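Local atomic coordinates of arfgap-like finger domain containing protein (Cryptosporidium parvum Iowa II, PDB entry 2OWA), a protein that binds zinc through a four-cysteine finger and probably activates the GTPase activity of ADP-ribosylation factors, as other ArfGAP domains do. Residues 18-21 and 22-25. Residues are numbered along the deposited sequence; the frame is centred on the assembly and turned at random.
Sequences VSDK and LRDN
The first turn of helix 20-32 opens with an N-cap at S19, and its backbone then runs in i to i+4 bonds, R23 N to S19 O (3.1 Å), D24 N to D20 O and N25 N to K21 O, the last nearly straight at 175°. S19 caps the turn: with OG set between its own backbone N and carbonyl carbon (chi1 54°), the hydroxyl reaches forward and accepts from L22 N at 3.2 Å, occupying an amide that has no preceding helical carbonyl. Just before the cap, V18 packs apolar against the helix, CB lying 4.0 Å from L22 CD2 and CG2 resting against R23 CB. V18, on P86 and L89, and L22, on L89, pack this helix start against helix 86-94 in the putative ArfGAP domain.

On another side of the turn, D20 and R23 run side by side. The main cationic partner of D20 OD1 is K83, and R23 adds a long pairing, D20 OD1 to R23 NH2 at 3.8 Å, that is one of charge alone, because the oxygen sits well out of the guanidinium plane. The R23 chain bends at chi2 (-106°) and chi3, bringing one guanidinium face over D20 O, while the single N-H of NE is shared, mainly to D82 O and weakly to a water that also donates to D20 OD1. Farther along, a second water donates to N25 OD1 over a short distance and to K21 O at 3.0 Å.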
ATOM      1  N   VAL A  18     -12.102 -12.013  -2.544  1.00 20.96           N
ATOM      2  CA  VAL A  18     -11.375 -13.220  -2.957  1.00 21.14           C
ATOM      3  C   VAL A  18     -11.201 -14.175  -1.767  1.00 21.87           C
ATOM      4  O   VAL A  18     -11.287 -13.743  -0.606  1.00 22.16           O
ATOM      5  CB  VAL A  18     -10.015 -12.909  -3.632  1.00 20.21           C
ATOM      6  CG1 VAL A  18     -10.204 -11.985  -4.824  1.00 20.10           C
ATOM      7  CG2 VAL A  18      -8.977 -12.306  -2.633  1.00 17.20           C
ATOM      8  N   SER A  19     -10.939 -15.455  -2.049  1.00 23.36           N
ATOM      9  CA  SER A  19     -10.687 -16.456  -0.991  1.00 24.05           C
ATOM     10  C   SER A  19      -9.429 -16.128  -0.211  1.00 24.84           C
ATOM     11  O   SER A  19      -8.564 -15.427  -0.714  1.00 25.02           O
ATOM     12  CB  SER A  19     -10.545 -17.854  -1.597  1.00 25.41           C
ATOM     13  OG  SER A  19      -9.547 -17.867  -2.617  1.00 26.47           O
ATOM     14  N   ASP A  20      -9.311 -16.633   1.015  1.00 25.20           N
ATOM     15  CA  ASP A  20      -8.079 -16.437   1.794  1.00 27.18           C
ATOM     16  C   ASP A  20      -6.863 -17.010   1.076  1.00 26.98           C
ATOM     17  O   ASP A  20      -5.761 -16.562   1.284  1.00 27.38           O
ATOM     18  CB  ASP A  20      -8.180 -17.093   3.196  1.00 27.64           C
ATOM     19  CG  ASP A  20      -9.136 -16.352   4.123  1.00 30.15           C
ATOM     20  OD1 ASP A  20      -9.435 -15.167   3.882  1.00 30.16           O
ATOM     21  OD2 ASP A  20      -9.589 -16.965   5.116  1.00 35.58           O
ATOM     22  N   LYS A  21      -7.094 -18.008   0.233  1.00 27.30           N
ATOM     23  CA  LYS A  21      -6.041 -18.770  -0.388  1.00 28.15           C
ATOM     24  C   LYS A  21      -5.503 -18.020  -1.617  1.00 26.93           C
ATOM     25  O   LYS A  21      -4.296 -17.924  -1.822  1.00 26.74           O
ATOM     26  CB  LYS A  21      -6.608 -20.147  -0.773  1.00 28.29           C
ATOM     27  CG  LYS A  21      -5.780 -20.976  -1.750  1.00 29.86           C
ATOM     28  CD  LYS A  21      -6.238 -22.433  -1.726  1.00 32.02           C
ATOM     29  CE  LYS A  21      -5.793 -23.182  -2.976  1.00 36.26           C
ATOM     30  NZ  LYS A  21      -6.691 -22.831  -4.128  1.00 41.47           N
ATOM     31  N   LEU A  22      -6.405 -17.516  -2.448  1.00 25.82           N
ATOM     32  CA  LEU A  22      -6.013 -16.668  -3.571  1.00 25.29           C
ATOM     33  C   LEU A  22      -5.253 -15.429  -3.060  1.00 24.42           C
ATOM     34  O   LEU A  22      -4.199 -15.090  -3.574  1.00 24.56           O
ATOM     35  CB  LEU A  22      -7.228 -16.274  -4.400  1.00 25.11           C
ATOM     36  CG  LEU A  22      -6.909 -15.626  -5.747  1.00 25.66           C
ATOM     37  CD1 LEU A  22      -7.982 -15.948  -6.738  1.00 26.53           C
ATOM     38  CD2 LEU A  22      -6.771 -14.130  -5.611  1.00 25.39           C
ATOM     39  N   ARG A  23      -5.798 -14.791  -2.038  1.00 24.72           N
ATOM     40  CA  ARG A  23      -5.141 -13.701  -1.333  1.00 25.22           C
ATOM     41  C   ARG A  23      -3.724 -14.080  -0.884  1.00 25.25           C
ATOM     42  O   ARG A  23      -2.752 -13.362  -1.135  1.00 24.45           O
ATOM     43  CB  ARG A  23      -5.997 -13.332  -0.132  1.00 24.17           C
ATOM     44  CG  ARG A  23      -5.837 -11.934   0.333  1.00 25.98           C
ATOM     45  CD  ARG A  23      -5.053 -11.808   1.605  1.00 29.57           C
ATOM     46  NE  ARG A  23      -5.725 -12.390   2.761  1.00 33.56           N
ATOM     47  CZ  ARG A  23      -5.284 -13.465   3.396  1.00 32.07           C
ATOM     48  NH1 ARG A  23      -4.175 -14.014   2.969  1.00 37.69           N
ATOM     49  NH2 ARG A  23      -5.922 -13.970   4.456  1.00 31.72           N
ATOM     50  N   ASP A  24      -3.620 -15.221  -0.208  1.00 26.13           N
ATOM     51  CA  ASP A  24      -2.331 -15.706   0.283  1.00 26.90           C
ATOM     52  C   ASP A  24      -1.314 -15.891  -0.832  1.00 26.07           C
ATOM     53  O   ASP A  24      -0.202 -15.410  -0.713  1.00 25.18           O
ATOM     54  CB  ASP A  24      -2.502 -17.030   1.025  1.00 27.75           C
ATOM     55  CG  ASP A  24      -3.039 -16.859   2.424  1.00 30.85           C
ATOM     56  OD1 ASP A  24      -3.150 -15.714   2.897  1.00 33.62           O
ATOM     57  OD2 ASP A  24      -3.322 -17.891   3.083  1.00 38.79           O
ATOM     58  N   ASN A  25      -1.704 -16.610  -1.888  1.00 24.75           N
ATOM     59  CA  ASN A  25      -0.848 -16.830  -3.037  1.00 24.15           C
ATOM     60  C   ASN A  25      -0.442 -15.522  -3.715  1.00 23.15           C
ATOM     61  O   ASN A  25       0.727 -15.373  -4.148  1.00 22.72           O
ATOM     62  CB  ASN A  25      -1.550 -17.746  -4.054  1.00 25.19           C
ATOM     63  CG  ASN A  25      -1.727 -19.169  -3.520  1.00 30.13           C
ATOM     64  OD1 ASN A  25      -1.191 -19.511  -2.443  1.00 36.08           O
ATOM     65  ND2 ASN A  25      -2.454 -20.007  -4.264  1.00 33.19           N
TER
HETATM   66  O   HOH W   1      -8.492 -13.067   3.042  1.00 34.79           O
HETATM   67  O   HOH W   2      -2.843 -20.277  -0.776  1.00 44.25           O